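Local coordinates for protein methylenetetrahydrofolate--tRNA-(uracil-5-)-methyltransferase TrmFO (Thermus thermophilus, PDB 3G5R) that probably catalyses the folate-dependent methylation of uridine 54 in tRNAs to 5-methyluridine, using FAD as cofactor and NADH or NADPH as reductant, at residues Y156-S161 against Y304-R309. Numbering follows the deposited sequence.
Sequences YYDAAS and YGVMHR. With THG ((6S)-5,6,7,8-tetrahydrofolate), chain C.
Strands 157-160 and 306-309 run antiparallel and form part of the tetrahydrofolate site, where one face of the His308 ring lies against the reduced pterin, C8A over its centre. Two good backbone bonds tie the strands, Asp158 N to His308 O (3.0 Å) and Ala160 N to Val306 O (2.9 Å); the return bonds are weak. With CG between its backbone N and carbonyl carbon (chi1 55°), Asp158 brings OD2 across to His308 N, which meets it at 2.8 Å nearly along its C-O axis. A water on OD1 also reaches His308 ND1 in the ring plane and probably helps set the turn of the imidazole. Replacing His308 with an alanine would probably leave that side of the pterin without the flat ring that covers it and the water without its second anchor. Arg309 O accepts from ligand N2 at 2.9 Å. On the sheet's other side Arg309 CD rests over the Tyr157 ring, and NH1 reaches Tyr156 O (3.0 Å) on a lone pair and also bonds Thr311. The pair closes one side of a six-stranded antiparallel sheet, 301-313 at its edge and 154-165 between it and 271-274; helix 283-290 meets Val306 and helix 139-149 meets Tyr156.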
# COMPACT_ATOMS: atom_id res chain seq x y z
N TYR A 156 -4.22 8.32 11.71
CA TYR A 156 -3.06 8.04 12.54
C TYR A 156 -2.86 6.54 12.74
O TYR A 156 -1.80 6.11 13.20
CB TYR A 156 -3.21 8.70 13.91
CG TYR A 156 -3.03 10.20 13.91
CD1 TYR A 156 -1.78 10.77 13.75
CD2 TYR A 156 -4.12 11.04 14.08
CE1 TYR A 156 -1.61 12.14 13.75
CE2 TYR A 156 -3.96 12.41 14.09
CZ TYR A 156 -2.70 12.96 13.93
OH TYR A 156 -2.56 14.33 13.94
N TYR A 157 -3.89 5.77 12.42
CA TYR A 157 -3.81 4.32 12.51
C TYR A 157 -4.46 3.70 11.29
O TYR A 157 -5.38 4.28 10.71
CB TYR A 157 -4.53 3.82 13.77
CG TYR A 157 -3.91 4.30 15.06
CD1 TYR A 157 -4.18 5.57 15.56
CD2 TYR A 157 -3.05 3.48 15.78
CE1 TYR A 157 -3.60 6.01 16.74
CE2 TYR A 157 -2.48 3.92 16.97
CZ TYR A 157 -2.75 5.18 17.44
OH TYR A 157 -2.18 5.61 18.61
N ASP A 158 -3.99 2.53 10.90
CA ASP A 158 -4.76 1.74 9.95
C ASP A 158 -5.49 0.63 10.69
O ASP A 158 -5.10 0.23 11.79
CB ASP A 158 -3.93 1.25 8.75
CG ASP A 158 -2.69 0.46 9.14
OD1 ASP A 158 -1.77 0.36 8.30
OD2 ASP A 158 -2.63 -0.08 10.26
N ALA A 159 -6.58 0.17 10.09
CA ALA A 159 -7.38 -0.91 10.64
C ALA A 159 -7.97 -1.58 9.42
O ALA A 159 -9.11 -1.30 9.02
CB ALA A 159 -8.47 -0.37 11.53
N ALA A 160 -7.17 -2.43 8.81
CA ALA A 160 -7.50 -2.98 7.51
C ALA A 160 -8.06 -4.38 7.65
O ALA A 160 -7.55 -5.19 8.44
CB ALA A 160 -6.28 -2.99 6.62
N SER A 161 -9.11 -4.65 6.91
CA SER A 161 -9.65 -6.00 6.83
C SER A 161 -8.99 -6.70 5.64
O SER A 161 -8.46 -6.04 4.74
CB SER A 161 -11.17 -5.95 6.65
OG SER A 161 -11.52 -5.16 5.53
N TYR A 304 -3.44 -8.84 3.48
CA TYR A 304 -3.85 -9.32 4.80
C TYR A 304 -4.24 -8.16 5.71
O TYR A 304 -3.78 -7.04 5.55
CB TYR A 304 -2.75 -10.16 5.44
CG TYR A 304 -2.72 -11.58 4.92
CD1 TYR A 304 -3.51 -12.57 5.51
CD2 TYR A 304 -1.95 -11.93 3.82
CE1 TYR A 304 -3.51 -13.86 5.03
CE2 TYR A 304 -1.94 -13.23 3.33
CZ TYR A 304 -2.73 -14.19 3.94
OH TYR A 304 -2.74 -15.49 3.48
N GLY A 305 -5.12 -8.45 6.67
CA GLY A 305 -5.53 -7.44 7.62
C GLY A 305 -4.41 -7.05 8.57
O GLY A 305 -3.55 -7.87 8.91
N VAL A 306 -4.42 -5.79 8.98
CA VAL A 306 -3.44 -5.29 9.95
C VAL A 306 -4.04 -4.16 10.76
O VAL A 306 -5.01 -3.52 10.35
CB VAL A 306 -2.16 -4.75 9.27
CG1 VAL A 306 -1.43 -5.87 8.53
CG2 VAL A 306 -2.50 -3.61 8.32
N MET A 307 -3.45 -3.91 11.92
CA MET A 307 -3.83 -2.79 12.75
C MET A 307 -2.57 -2.20 13.38
O MET A 307 -2.00 -2.78 14.30
CB MET A 307 -4.84 -3.22 13.81
CG MET A 307 -6.14 -3.70 13.19
SD MET A 307 -7.37 -4.20 14.40
CE MET A 307 -7.52 -2.70 15.36
N HIS A 308 -2.13 -1.06 12.84
CA HIS A 308 -0.87 -0.44 13.24
C HIS A 308 -1.01 1.05 13.47
O HIS A 308 -1.84 1.71 12.85
CB HIS A 308 0.18 -0.60 12.13
CG HIS A 308 0.62 -2.01 11.90
ND1 HIS A 308 0.81 -2.52 10.64
CD2 HIS A 308 0.91 -3.01 12.76
CE1 HIS A 308 1.20 -3.78 10.73
NE2 HIS A 308 1.27 -4.10 12.01
N ARG A 309 -0.16 1.58 14.34
CA ARG A 309 0.11 3.00 14.35
C ARG A 309 0.75 3.33 13.00
O ARG A 309 1.80 2.79 12.66
CB ARG A 309 1.05 3.34 15.51
CG ARG A 309 1.68 4.71 15.43
CD ARG A 309 0.74 5.80 15.91
NE ARG A 309 1.44 7.08 15.88
CZ ARG A 309 1.44 7.91 14.84
NH1 ARG A 309 0.74 7.60 13.75
NH2 ARG A 309 2.12 9.04 14.90
N3 THG C . 3.53 -0.65 9.30
C2 THG C . 3.39 0.06 10.45
N1 THG C . 3.74 -0.51 11.66
C8A THG C . 4.23 -1.77 11.70
C4A THG C . 4.38 -2.52 10.51
C4 THG C . 4.04 -1.97 9.34
N8 THG C . 4.61 -2.40 13.01
C7 THG C . 5.42 -3.63 12.97
C6 THG C . 4.99 -4.52 11.80
N5 THG C . 4.93 -3.84 10.56
O4 THG C . 4.18 -2.69 8.15
N2 THG C . 2.88 1.41 10.41
O HOH W 1 0.30 -1.04 7.91